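Local coordinates for Thiol:disulfide interchange protein dsbA-like (Escherichia coli, PDB 3C7M) that transfers its disulfide bond to other proteins and, with DsbI, forms an essential disulfide in the periplasmic sulfotransferase AssT, at residues A[74-79]-A[91-96]; A[23-28]-A[99-104]; A[8-13]-A[171-176]; A[12-17]-A[165-170]. One frame throughout, in Å; residues are numbered along the deposited sequence. Where two conformers were deposited one is given.

Contact 1. Residues A[74-79]-A[91-96]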
loop_
_atom_site.group_PDB
_atom_site.type_symbol
_atom_site.label_atom_id
_atom_site.label_comp_id
_atom_site.label_asym_id
_atom_site.label_seq_id
_atom_site.Cartn_x
_atom_site.Cartn_y
_atom_site.Cartn_z
ATOM N N VAL A 74 8.521 8.049 -0.268
ATOM C CA VAL A 74 8.778 9.456 0.059
ATOM C C VAL A 74 7.533 10.088 0.681
ATOM O O VAL A 74 7.603 10.712 1.744
ATOM C CB VAL A 74 9.257 10.249 -1.174
ATOM C CG1 VAL A 74 9.108 11.755 -0.949
ATOM C CG2 VAL A 74 10.709 9.887 -1.492
ATOM N N LEU A 75 6.382 9.889 0.046
ATOM C CA LEU A 75 5.181 10.599 0.479
ATOM C C LEU A 75 4.607 10.068 1.785
ATOM O O LEU A 75 4.118 10.849 2.595
ATOM C CB LEU A 75 4.127 10.634 -0.632
ATOM C CG LEU A 75 4.591 11.343 -1.913
ATOM C CD1 LEU A 75 3.561 11.200 -3.011
ATOM C CD2 LEU A 75 4.942 12.826 -1.678
ATOM N N ILE A 76 4.691 8.756 1.996
ATOM C CA ILE A 76 4.263 8.164 3.275
ATOM C C ILE A 76 5.104 8.702 4.422
ATOM O O ILE A 76 4.573 9.081 5.460
ATOM C CB ILE A 76 4.289 6.612 3.252
ATOM C CG1 ILE A 76 3.108 6.105 2.438
ATOM C CG2 ILE A 76 4.194 6.040 4.675
ATOM C CD1 ILE A 76 3.203 4.635 2.065
ATOM N N ASN A 77 6.414 8.743 4.228
ATOM C CA ASN A 77 7.297 9.291 5.257
ATOM C C ASN A 77 7.034 10.764 5.553
ATOM O O ASN A 77 7.037 11.174 6.715
ATOM C CB ASN A 77 8.756 9.005 4.921
ATOM C CG ASN A 77 9.172 7.603 5.350
ATOM O OD1 ASN A 77 9.419 7.352 6.537
ATOM N ND2 ASN A 77 9.223 6.674 4.395
ATOM N N LYS A 78 6.766 11.545 4.511
ATOM C CA LYS A 78 6.399 12.944 4.690
ATOM C C LYS A 78 5.084 13.081 5.468
ATOM O O LYS A 78 5.025 13.825 6.454
ATOM C CB LYS A 78 6.328 13.665 3.348
ATOM C CG LYS A 78 6.334 15.172 3.477
ATOM C CD LYS A 78 6.507 15.813 2.120
ATOM C CE LYS A 78 6.592 17.327 2.217
ATOM N NZ LYS A 78 5.276 17.936 2.511
ATOM N N ASP A 79 4.044 12.354 5.049
ATOM C CA ASP A 79 2.742 12.399 5.742
ATOM C C ASP A 79 2.883 12.002 7.216
ATOM O O ASP A 79 2.384 12.698 8.108
ATOM C CB ASP A 79 1.708 11.489 5.061
ATOM C CG ASP A 79 1.230 12.021 3.713
ATOM O OD1 ASP A 79 1.293 13.245 3.461
ATOM O OD2 ASP A 79 0.769 11.186 2.902
ATOM N N SER A 91 -3.421 14.138 2.749
ATOM C CA SER A 91 -2.354 13.143 2.551
ATOM C C SER A 91 -1.801 13.202 1.134
ATOM O O SER A 91 -2.540 13.029 0.158
ATOM C CB SER A 91 -2.844 11.730 2.872
ATOM O OG SER A 91 -1.965 10.727 2.362
ATOM N N GLN A 92 -0.504 13.471 1.030
ATOM C CA GLN A 92 0.170 13.491 -0.264
ATOM C C GLN A 92 0.266 12.087 -0.866
ATOM O O GLN A 92 0.114 11.915 -2.078
ATOM C CB GLN A 92 1.539 14.153 -0.144
ATOM C CG GLN A 92 1.436 15.658 0.105
ATOM C CD GLN A 92 2.790 16.324 0.219
ATOM O OE1 GLN A 92 3.455 16.230 1.251
ATOM N NE2 GLN A 92 3.202 17.012 -0.841
ATOM N N PHE A 93 0.494 11.087 -0.020
ATOM C CA PHE A 93 0.507 9.699 -0.489
ATOM C C PHE A 93 -0.825 9.353 -1.145
ATOM O O PHE A 93 -0.852 8.811 -2.251
ATOM C CB PHE A 93 0.810 8.724 0.655
ATOM C CG PHE A 93 0.437 7.298 0.347
ATOM C CD1 PHE A 93 1.201 6.542 -0.538
ATOM C CD2 PHE A 93 -0.679 6.713 0.937
ATOM C CE1 PHE A 93 0.869 5.231 -0.826
ATOM C CE2 PHE A 93 -1.022 5.394 0.660
ATOM C CZ PHE A 93 -0.247 4.649 -0.229
ATOM N N LYS A 94 -1.927 9.672 -0.463
ATOM C CA LYS A 94 -3.256 9.381 -0.981
ATOM C C LYS A 94 -3.470 10.008 -2.362
ATOM O O LYS A 94 -3.979 9.358 -3.281
ATOM C CB LYS A 94 -4.318 9.870 -0.003
ATOM C CG LYS A 94 -5.720 9.553 -0.444
ATOM C CD LYS A 94 -6.731 9.869 0.645
ATOM C CE LYS A 94 -8.127 9.905 0.053
ATOM N NZ LYS A 94 -9.149 9.895 1.141
ATOM N N LYS A 95 -3.039 11.254 -2.512
ATOM C CA LYS A 95 -3.200 11.960 -3.774
ATOM C C LYS A 95 -2.419 11.280 -4.891
ATOM O O LYS A 95 -2.950 11.071 -5.987
ATOM C CB LYS A 95 -2.768 13.415 -3.626
ATOM C CG LYS A 95 -3.707 14.234 -2.750
ATOM C CD LYS A 95 -3.222 15.662 -2.591
ATOM C CE LYS A 95 -4.148 16.463 -1.682
ATOM N NZ LYS A 95 -3.614 17.846 -1.476
ATOM N N ALA A 96 -1.162 10.934 -4.616
ATOM C CA ALA A 96 -0.353 10.250 -5.617
ATOM C C ALA A 96 -0.920 8.876 -5.963
ATOM O O ALA A 96 -0.986 8.505 -7.140
ATOM C CB ALA A 96 1.095 10.125 -5.159
HETATM O O HOH W 1 2.486 15.621 3.676
#
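Helices 65-81 and 92-106 run roughly antiparallel here, their segment axes 8.5 Å apart at closest approach and inclined at 151°, and the carboxylate of D79 sits against the start of the second. Both of its oxygens take backbone N-H groups through their syn lone pairs: Q92 N reaches D79 OD1 at 3.0 Å, and F93 N reaches D79 OD2 at 2.9 Å in an almost straight bond (164°). S91 OG donates to the same D79 OD2 at 2.8 Å, from well above the carboxylate plane, so one oxygen is gripped twice and the group is fixed in rotation. The buried charge, facing the first N-H groups of a helix, is probably stabilised as the anion.

The apolar part of the contact is tight. L75 CD1 presses on A96 CB at 3.4 Å, closer than ordinary van der Waals contact, while L75 CB backs onto the F93 backbone. I76 lies alongside F93 with CG1 over one ring face, 3.8 Å from the centroid, in a CH-pi contact; P55 of strand 52-57 touches both side chains.

The solvent side is looser. K78 stretches out with CG anti to its backbone N and bends only at the last torsion (-74°), which brings NZ to an in-plane lone pair of Q92 OE1 at 2.8 Å. A water donates to both Q92 OE1 and D79 OD1, tying this outer bridge to the inner carboxylate.

With S91 OG accepting from K94 N at 3.0 Å, S91 is a classical N-cap, here supplemented by an aspartate from the neighbouring helix, in the helical insertion characteristic of DsbA-like thioredoxin folds.

Contact 2. Residues A[23-28]-A[99-104]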
loop_
_atom_site.group_PDB
_atom_site.type_symbol
_atom_site.label_atom_id
_atom_site.label_comp_id
_atom_site.label_asym_id
_atom_site.label_seq_id
_atom_site.Cartn_x
_atom_site.Cartn_y
_atom_site.Cartn_z
ATOM N N LYS A 23 -0.952 -3.530 4.060
ATOM C CA LYS A 23 -1.606 -3.825 2.796
ATOM C C LYS A 23 -0.564 -3.835 1.694
ATOM O O LYS A 23 -0.043 -2.780 1.312
ATOM C CB LYS A 23 -2.714 -2.824 2.468
ATOM C CG LYS A 23 -3.443 -3.175 1.172
ATOM C CD LYS A 23 -4.202 -2.004 0.595
ATOM C CE LYS A 23 -3.222 -0.910 0.196
ATOM N NZ LYS A 23 -3.726 -0.131 -0.957
ATOM N N VAL A 24 -0.245 -5.028 1.206
ATOM C CA VAL A 24 0.642 -5.148 0.054
ATOM C C VAL A 24 -0.176 -4.828 -1.190
ATOM O O VAL A 24 -1.245 -5.400 -1.408
ATOM C CB VAL A 24 1.292 -6.544 -0.054
ATOM C CG1 VAL A 24 2.290 -6.564 -1.216
ATOM C CG2 VAL A 24 1.992 -6.898 1.261
ATOM N N PHE A 25 0.303 -3.888 -1.998
ATOM C CA PHE A 25 -0.455 -3.481 -3.180
ATOM C C PHE A 25 0.474 -3.077 -4.307
ATOM O O PHE A 25 1.679 -2.932 -4.109
ATOM C CB PHE A 25 -1.426 -2.337 -2.842
ATOM C CG PHE A 25 -0.768 -0.987 -2.748
ATOM C CD1 PHE A 25 0.131 -0.693 -1.711
ATOM C CD2 PHE A 25 -1.017 -0.016 -3.713
ATOM C CE1 PHE A 25 0.759 0.554 -1.639
ATOM C CE2 PHE A 25 -0.390 1.228 -3.638
ATOM C CZ PHE A 25 0.490 1.507 -2.600
ATOM N N SER A 26 -0.108 -2.919 -5.492
ATOM C CA SER A 26 0.606 -2.371 -6.651
ATOM C C SER A 26 -0.282 -1.373 -7.358
ATOM O O SER A 26 -1.482 -1.609 -7.512
ATOM C CB SER A 26 0.963 -3.484 -7.637
ATOM O OG SER A 26 1.351 -2.945 -8.895
ATOM N N TYR A 27 0.303 -0.267 -7.811
ATOM C CA TYR A 27 -0.442 0.716 -8.594
ATOM C C TYR A 27 -1.093 0.062 -9.831
ATOM O O TYR A 27 -2.134 0.524 -10.314
ATOM C CB TYR A 27 0.483 1.868 -9.024
ATOM C CG TYR A 27 1.377 1.507 -10.192
ATOM C CD1 TYR A 27 2.549 0.777 -10.003
ATOM C CD2 TYR A 27 1.030 1.877 -11.490
ATOM C CE1 TYR A 27 3.357 0.419 -11.080
ATOM C CE2 TYR A 27 1.832 1.534 -12.565
ATOM C CZ TYR A 27 2.984 0.810 -12.359
ATOM O OH TYR A 27 3.771 0.485 -13.433
ATOM N N ALA A 28 -0.474 -1.007 -10.335
ATOM C CA ALA A 28 -0.890 -1.627 -11.601
ATOM C C ALA A 28 -1.930 -2.734 -11.424
ATOM O O ALA A 28 -2.320 -3.394 -12.394
ATOM C CB ALA A 28 0.322 -2.144 -12.347
ATOM N N ALA A 99 -3.934 9.167 -8.136
ATOM C CA ALA A 99 -3.528 9.684 -9.442
ATOM C C ALA A 99 -2.980 8.554 -10.311
ATOM O O ALA A 99 -3.296 8.476 -11.504
ATOM C CB ALA A 99 -2.503 10.790 -9.291
ATOM N N TYR A 100 -2.163 7.681 -9.720
ATOM C CA TYR A 100 -1.634 6.540 -10.468
ATOM C C TYR A 100 -2.714 5.541 -10.831
ATOM O O TYR A 100 -2.728 5.033 -11.944
ATOM C CB TYR A 100 -0.495 5.839 -9.716
ATOM C CG TYR A 100 0.795 6.621 -9.751
ATOM C CD1 TYR A 100 1.340 7.051 -10.960
ATOM C CD2 TYR A 100 1.475 6.923 -8.578
ATOM C CE1 TYR A 100 2.535 7.776 -10.995
ATOM C CE2 TYR A 100 2.659 7.640 -8.599
ATOM C CZ TYR A 100 3.191 8.063 -9.813
ATOM O OH TYR A 100 4.371 8.780 -9.820
ATOM N N TYR A 101 -3.612 5.248 -9.897
ATOM C CA TYR A 101 -4.698 4.335 -10.209
ATOM C C TYR A 101 -5.544 4.886 -11.364
ATOM O O TYR A 101 -5.859 4.153 -12.301
ATOM C CB TYR A 101 -5.595 4.137 -8.992
ATOM C CG TYR A 101 -5.132 3.169 -7.919
ATOM C CD1 TYR A 101 -4.422 1.998 -8.226
ATOM C CD2 TYR A 101 -5.477 3.403 -6.593
ATOM C CE1 TYR A 101 -4.044 1.101 -7.212
ATOM C CE2 TYR A 101 -5.112 2.529 -5.588
ATOM C CZ TYR A 101 -4.400 1.380 -5.900
ATOM O OH TYR A 101 -4.049 0.506 -4.889
ATOM N N ALA A 102 -5.895 6.171 -11.296
ATOM C CA ALA A 102 -6.711 6.787 -12.354
ATOM C C ALA A 102 -5.977 6.778 -13.691
ATOM O O ALA A 102 -6.553 6.418 -14.720
ATOM C CB ALA A 102 -7.136 8.197 -11.975
ATOM N N ALA A 103 -4.703 7.160 -13.677
ATOM C CA ALA A 103 -3.921 7.202 -14.912
ATOM C C ALA A 103 -3.809 5.818 -15.543
ATOM O O ALA A 103 -4.114 5.643 -16.717
ATOM C CB ALA A 103 -2.533 7.808 -14.660
ATOM N N TYR A 104 -3.378 4.836 -14.758
ATOM C CA TYR A 104 -3.137 3.495 -15.269
ATOM C C TYR A 104 -4.424 2.764 -15.670
ATOM O O TYR A 104 -4.500 2.212 -16.762
ATOM C CB TYR A 104 -2.333 2.671 -14.247
ATOM C CG TYR A 104 -1.960 1.295 -14.740
ATOM C CD1 TYR A 104 -2.858 0.239 -14.629
ATOM C CD2 TYR A 104 -0.721 1.049 -15.315
ATOM C CE1 TYR A 104 -2.537 -1.035 -15.081
ATOM C CE2 TYR A 104 -0.381 -0.224 -15.776
ATOM C CZ TYR A 104 -1.297 -1.260 -15.655
ATOM O OH TYR A 104 -0.983 -2.529 -16.102
#
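Over one face of the Y104 ring lies A28, its CA 4.0 Å from the Y104 centroid and just 15° off the normal. The Y27 ring turns an edge toward the face of Y104 in an offset edge-to-face pair, planes at 84° and centroids 5.6 Å apart. A28 CB also stands over the centre of the Y27 ring, so this methyl is packed against two tyrosines. The Y101 ring meets backbone at its edge: Y27 O lies near the ring plane, 3.4 Å from Y101 CD1, and S26 O approaches Y101 CE1; Y27 O has its hydrogen bond from H105. At the tip, Y101 OH comes within 3.3 Å of F25 CD2 and bonds to D36, the aspartate that also forms a salt bridge with K23.

Nearer the helix backbone, Y27 CB rests on Y100 CB at 4.1 Å. The backbone bearing Y27 and A28 is shaped by an ST turn, in which S26 OG accepts from A28 N at 3.0 Å.

Y33 stacks on Y101, whose side chain touches C32. The chain thus leaves strand 20-25 against helix 92-106 immediately before C29, placing the contact beside the redox-active CxxC at the helix start, reduced here, that marks a thioredoxin-type active site.

Contact 3. Residues A[8-13]-A[171-176]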
loop_
_atom_site.group_PDB
_atom_site.type_symbol
_atom_site.label_atom_id
_atom_site.label_comp_id
_atom_site.label_asym_id
_atom_site.label_seq_id
_atom_site.Cartn_x
_atom_site.Cartn_y
_atom_site.Cartn_z
ATOM N N MET A 8 -4.958 -17.091 6.202
ATOM C CA MET A 8 -3.927 -18.109 6.395
ATOM C C MET A 8 -2.790 -17.519 7.226
ATOM O O MET A 8 -2.706 -16.296 7.412
ATOM C CB MET A 8 -3.441 -18.675 5.054
ATOM C CG MET A 8 -2.850 -17.659 4.076
ATOM S SD MET A 8 -1.119 -17.238 4.376
ATOM C CE MET A 8 -0.283 -18.781 3.992
ATOM N N VAL A 9 -1.933 -18.389 7.748
ATOM C CA VAL A 9 -0.793 -17.965 8.545
ATOM C C VAL A 9 0.460 -18.033 7.680
ATOM O O VAL A 9 0.799 -19.089 7.141
ATOM C CB VAL A 9 -0.605 -18.841 9.812
ATOM C CG1 VAL A 9 0.553 -18.325 10.651
ATOM C CG2 VAL A 9 -1.892 -18.870 10.643
ATOM N N LEU A 10 1.136 -16.893 7.545
ATOM C CA LEU A 10 2.380 -16.817 6.785
ATOM C C LEU A 10 3.450 -17.670 7.448
ATOM O O LEU A 10 3.688 -17.555 8.654
ATOM C CB LEU A 10 2.880 -15.369 6.688
ATOM C CG LEU A 10 2.034 -14.358 5.901
ATOM C CD1 LEU A 10 2.586 -12.955 6.074
ATOM C CD2 LEU A 10 1.965 -14.724 4.433
ATOM N N GLU A 11 4.101 -18.529 6.669
ATOM C CA GLU A 11 5.184 -19.342 7.222
ATOM C C GLU A 11 6.401 -18.467 7.514
ATOM O O GLU A 11 7.129 -18.702 8.483
ATOM C CB GLU A 11 5.539 -20.515 6.301
ATOM C CG GLU A 11 6.492 -21.551 6.927
ATOM C CD GLU A 11 5.923 -22.236 8.165
ATOM O OE1 GLU A 11 4.685 -22.369 8.275
ATOM O OE2 GLU A 11 6.723 -22.646 9.033
ATOM N N LYS A 12 6.609 -17.449 6.680
ATOM C CA LYS A 12 7.635 -16.449 6.954
ATOM C C LYS A 12 6.938 -15.103 7.176
ATOM O O LYS A 12 6.575 -14.419 6.217
ATOM C CB LYS A 12 8.656 -16.367 5.815
ATOM C CG LYS A 12 9.825 -15.423 6.101
ATOM C CD LYS A 12 10.694 -15.184 4.877
ATOM C CE LYS A 12 11.711 -14.080 5.142
ATOM N NZ LYS A 12 12.530 -13.749 3.936
ATOM N N PRO A 13 6.710 -14.745 8.444
ATOM C CA PRO A 13 6.058 -13.475 8.747
ATOM C C PRO A 13 6.850 -12.263 8.269
ATOM O O PRO A 13 8.052 -12.354 8.009
ATOM C CB PRO A 13 5.992 -13.477 10.278
ATOM C CG PRO A 13 6.019 -14.923 10.654
ATOM C CD PRO A 13 6.978 -15.522 9.670
ATOM N N LYS A 171 1.635 -11.517 10.378
ATOM C CA LYS A 171 1.497 -12.973 10.496
ATOM C C LYS A 171 0.276 -13.549 9.786
ATOM O O LYS A 171 0.340 -14.629 9.192
ATOM C CB LYS A 171 1.487 -13.370 11.980
ATOM C CG LYS A 171 1.259 -14.848 12.270
ATOM C CD LYS A 171 1.506 -15.156 13.736
ATOM C CE LYS A 171 1.297 -16.634 14.031
ATOM N NZ LYS A 171 1.567 -16.936 15.462
ATOM N N TYR A 172 -0.840 -12.829 9.847
ATOM C CA TYR A 172 -2.110 -13.370 9.374
ATOM C C TYR A 172 -2.539 -12.692 8.091
ATOM O O TYR A 172 -2.904 -11.520 8.101
ATOM C CB TYR A 172 -3.186 -13.217 10.459
ATOM C CG TYR A 172 -2.788 -13.863 11.769
ATOM C CD1 TYR A 172 -2.849 -15.250 11.927
ATOM C CD2 TYR A 172 -2.337 -13.094 12.840
ATOM C CE1 TYR A 172 -2.469 -15.857 13.126
ATOM C CE2 TYR A 172 -1.952 -13.695 14.048
ATOM C CZ TYR A 172 -2.025 -15.077 14.174
ATOM O OH TYR A 172 -1.660 -15.679 15.363
ATOM N N LEU A 173 -2.477 -13.438 6.991
ATOM C CA LEU A 173 -2.841 -12.930 5.681
ATOM C C LEU A 173 -4.309 -13.221 5.378
ATOM O O LEU A 173 -4.732 -14.381 5.283
ATOM C CB LEU A 173 -1.935 -13.537 4.600
ATOM C CG LEU A 173 -2.264 -13.279 3.122
ATOM C CD1 LEU A 173 -2.423 -11.805 2.807
ATOM C CD2 LEU A 173 -1.184 -13.867 2.227
ATOM N N ILE A 174 -5.092 -12.162 5.215
ATOM C CA ILE A 174 -6.488 -12.338 4.838
ATOM C C ILE A 174 -6.594 -12.819 3.388
ATOM O O ILE A 174 -5.813 -12.400 2.536
ATOM C CB ILE A 174 -7.279 -11.031 5.051
ATOM C CG1 ILE A 174 -7.260 -10.675 6.547
ATOM C CG2 ILE A 174 -8.712 -11.144 4.493
ATOM C CD1 ILE A 174 -7.773 -9.282 6.881
ATOM N N TYR A 175 -7.528 -13.729 3.112
ATOM C CA TYR A 175 -7.820 -14.079 1.729
ATOM C C TYR A 175 -8.756 -13.028 1.142
ATOM O O TYR A 175 -9.929 -12.931 1.531
ATOM C CB TYR A 175 -8.437 -15.486 1.610
ATOM C CG TYR A 175 -7.417 -16.605 1.697
ATOM C CD1 TYR A 175 -6.475 -16.792 0.684
ATOM C CD2 TYR A 175 -7.389 -17.470 2.789
ATOM C CE1 TYR A 175 -5.531 -17.808 0.757
ATOM C CE2 TYR A 175 -6.450 -18.497 2.870
ATOM C CZ TYR A 175 -5.522 -18.652 1.855
ATOM O OH TYR A 175 -4.590 -19.668 1.943
ATOM N N THR A 176 -8.235 -12.239 0.207
ATOM C CA THR A 176 -8.996 -11.154 -0.407
ATOM C C THR A 176 -10.358 -11.591 -0.956
ATOM O O THR A 176 -11.351 -10.886 -0.790
ATOM C CB THR A 176 -8.147 -10.426 -1.475
ATOM O OG1 THR A 176 -7.012 -9.842 -0.832
ATOM C CG2 THR A 176 -8.946 -9.337 -2.191
#
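Three backbone hydrogen bonds make the first shell. M8 and L173 form an antiparallel hydrogen-bonded pair: M8 N gives to L173 O at 2.9 Å, and L173 N returns to M8 O at 2.9 Å, approaching nearly along the C=O axis. One step on, V9 and Y172 are a non-hydrogen-bonded pair, and L10 N then closes on K171 O at 2.9 Å in a straight bond (166°), just beyond the last residue of strand 7-9.

On the face bearing M8 and L173, the methionine takes the crowded position about its first torsion, CG between backbone N and carbonyl carbon (59°), and bends again at both later torsions. This curl brings M8 SD back alongside L173 CB at 3.8 Å, while M8 CB and CG cross the hydroxyl end of Y175 at about a right angle, with M8 CG 3.4 Å from Y175 OH. L10 CD2 meets L173 CD2 obliquely at 3.9 Å. On the other face V9 forks: CG2 lies beside the Y172 ring, 3.9 Å from Y172 CE1, and CG1 rests against CG and CE of the extended K171 chain, whose CG in turn stands over the centre of the Y172 ring.

K171 and Y172 form a classic beta bulge, both facing V168 of the next strand.

Further out, helix 154-161 lies against the first face, its I160 touching M8, L10 and L173, while helix 182-193 packs on the other through L192 against Y172 and I174. Strand 172-174 lies between edge strand 7-9 and strand 165-168, with a helix on each face.

Contact 4. Residues A[12-17]-A[165-170]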
loop_
_atom_site.group_PDB
_atom_site.type_symbol
_atom_site.label_atom_id
_atom_site.label_comp_id
_atom_site.label_asym_id
_atom_site.label_seq_id
_atom_site.Cartn_x
_atom_site.Cartn_y
_atom_site.Cartn_z
ATOM N N LYS A 12 6.609 -17.449 6.680
ATOM C CA LYS A 12 7.635 -16.449 6.954
ATOM C C LYS A 12 6.938 -15.103 7.176
ATOM O O LYS A 12 6.575 -14.419 6.217
ATOM C CB LYS A 12 8.656 -16.367 5.815
ATOM C CG LYS A 12 9.825 -15.423 6.101
ATOM C CD LYS A 12 10.694 -15.184 4.877
ATOM C CE LYS A 12 11.711 -14.080 5.142
ATOM N NZ LYS A 12 12.530 -13.749 3.936
ATOM N N PRO A 13 6.710 -14.745 8.444
ATOM C CA PRO A 13 6.058 -13.475 8.747
ATOM C C PRO A 13 6.850 -12.263 8.269
ATOM O O PRO A 13 8.052 -12.354 8.009
ATOM C CB PRO A 13 5.992 -13.477 10.278
ATOM C CG PRO A 13 6.019 -14.923 10.654
ATOM C CD PRO A 13 6.978 -15.522 9.670
ATOM N N ILE A 14 6.161 -11.135 8.146
ATOM C CA ILE A 14 6.810 -9.856 7.916
ATOM C C ILE A 14 7.337 -9.395 9.274
ATOM O O ILE A 14 6.571 -9.313 10.241
ATOM C CB ILE A 14 5.822 -8.806 7.353
ATOM C CG1 ILE A 14 5.229 -9.276 6.022
ATOM C CG2 ILE A 14 6.504 -7.446 7.190
ATOM C CD1 ILE A 14 4.061 -8.426 5.532
ATOM N N PRO A 15 8.650 -9.123 9.367
ATOM C CA PRO A 15 9.273 -8.721 10.634
ATOM C C PRO A 15 8.897 -7.304 11.055
ATOM O O PRO A 15 8.459 -6.507 10.218
ATOM C CB PRO A 15 10.773 -8.798 10.332
ATOM C CG PRO A 15 10.868 -8.604 8.845
ATOM C CD PRO A 15 9.623 -9.204 8.260
ATOM N N ASN A 16 9.061 -7.009 12.345
ATOM C CA ASN A 16 8.848 -5.661 12.891
ATOM C C ASN A 16 7.501 -5.069 12.498
ATOM O O ASN A 16 7.413 -3.917 12.050
ATOM C CB ASN A 16 9.988 -4.726 12.475
ATOM C CG ASN A 16 11.349 -5.335 12.718
ATOM O OD1 ASN A 16 12.132 -5.532 11.782
ATOM N ND2 ASN A 16 11.631 -5.664 13.971
ATOM N N ALA A 17 6.454 -5.866 12.683
ATOM C CA ALA A 17 5.112 -5.511 12.228
ATOM C C ALA A 17 4.061 -5.635 13.338
ATOM O O ALA A 17 2.877 -5.831 13.063
ATOM C CB ALA A 17 4.734 -6.357 11.017
ATOM N N ALA A 165 -2.872 -7.729 -0.572
ATOM C CA ALA A 165 -2.634 -8.685 0.501
ATOM C C ALA A 165 -2.684 -7.925 1.828
ATOM O O ALA A 165 -1.761 -7.170 2.172
ATOM C CB ALA A 165 -1.296 -9.387 0.298
ATOM N N TYR A 166 -3.784 -8.112 2.556
ATOM C CA TYR A 166 -3.950 -7.494 3.870
ATOM C C TYR A 166 -3.445 -8.443 4.941
ATOM O O TYR A 166 -3.937 -9.570 5.062
ATOM C CB TYR A 166 -5.411 -7.153 4.140
ATOM C CG TYR A 166 -6.011 -6.143 3.191
ATOM C CD1 TYR A 166 -6.632 -6.554 2.014
ATOM C CD2 TYR A 166 -6.001 -4.775 3.492
ATOM C CE1 TYR A 166 -7.219 -5.630 1.144
ATOM C CE2 TYR A 166 -6.593 -3.845 2.626
ATOM C CZ TYR A 166 -7.199 -4.285 1.457
ATOM O OH TYR A 166 -7.780 -3.395 0.573
ATOM N N VAL A 167 -2.460 -7.974 5.697
ATOM C CA VAL A 167 -1.768 -8.781 6.697
ATOM C C VAL A 167 -1.896 -8.142 8.081
ATOM O O VAL A 167 -1.635 -6.952 8.255
ATOM C CB VAL A 167 -0.268 -8.940 6.334
ATOM C CG1 VAL A 167 0.458 -9.774 7.391
ATOM C CG2 VAL A 167 -0.104 -9.584 4.947
ATOM N N VAL A 168 -2.299 -8.940 9.064
ATOM C CA VAL A 168 -2.429 -8.463 10.433
ATOM C C VAL A 168 -1.233 -8.914 11.253
ATOM O O VAL A 168 -0.923 -10.114 11.303
ATOM C CB VAL A 168 -3.736 -8.982 11.089
ATOM C CG1 VAL A 168 -3.886 -8.443 12.505
ATOM C CG2 VAL A 168 -4.944 -8.591 10.250
ATOM N N ASN A 169 -0.567 -7.938 11.870
ATOM C CA ASN A 169 0.583 -8.161 12.759
ATOM C C ASN A 169 1.725 -8.949 12.132
ATOM O O ASN A 169 2.454 -9.679 12.819
ATOM C CB ASN A 169 0.123 -8.770 14.088
ATOM C CG ASN A 169 -0.715 -7.806 14.886
ATOM O OD1 ASN A 169 -0.702 -6.601 14.628
ATOM N ND2 ASN A 169 -1.450 -8.324 15.862
ATOM N N GLY A 170 1.873 -8.783 10.821
ATOM C CA GLY A 170 2.912 -9.459 10.048
ATOM C C GLY A 170 2.729 -10.954 9.859
ATOM O O GLY A 170 3.545 -11.588 9.210
#
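I14 leads its segment onto the turn that follows strand 165-168. Its CB stands 4.0 Å from G170 CA, and about as far from the G170 carbonyl oxygen. CG1 then leaves anti to the carbonyl carbon (chi1 -60°), and the near-extended second torsion (169°) carries CD1 on toward the sheet, where I14 CD1 comes to 4.3 Å from V167 CG1, a loose apolar approach. I22 of strand 20-25 and V157 of helix 154-161 also touch this side chain, so its end lies among aliphatic side chains.

The backbone of I14 supplies the polar link: I14 N donates to G170 O at 2.9 Å, meeting an in-plane lone pair. The same oxygen is crowded by the preceding proline, with P13 CA at 3.2 Å from G170 O and the proline CB almost as near.

N169 and G170 belong to the tight connection of the beta hairpin formed by strands 165-168 and 172-174, the C-terminal hairpin of the thioredoxin fold. Both have positive phi, and the absence of a side chain at G170 lets the chains close to 4.5 Å between I14 CA and G170 CA.

A17 approaches the same glycine from further along the loop, its CB 3.7 Å from G170 CA. Its carbonyl receives a CA-H...O contact from N169, with N169 CA 3.3 Å from A17 O, and also accepts from the hydroxyl of T20. N169 OD1 accepts from T20 N, the first residue of strand 20-25.

In the fold
Contacts 1 and 2 share helix 92-106 and both are buried; they meet where F93 CZ packs on F25 CZ at 4.0 Å. Contact 1 joins two helices of the insertion with a buried carboxylate, whereas contact 2, without a hydrogen bond between its segments, fits aromatic rings beside the active site. Contact 3 pairs two strands of the thioredoxin sheet, and contact 4 sets a loop against the turn at its border; their centres are about 7 Å apart, and both rely on backbone bonds and aliphatic packing. Contact 3, at the edge strand, is only partly buried; contact 4 is buried. Strand 165-168 connects the groups, as neighbour to both 172-174 and 20-25.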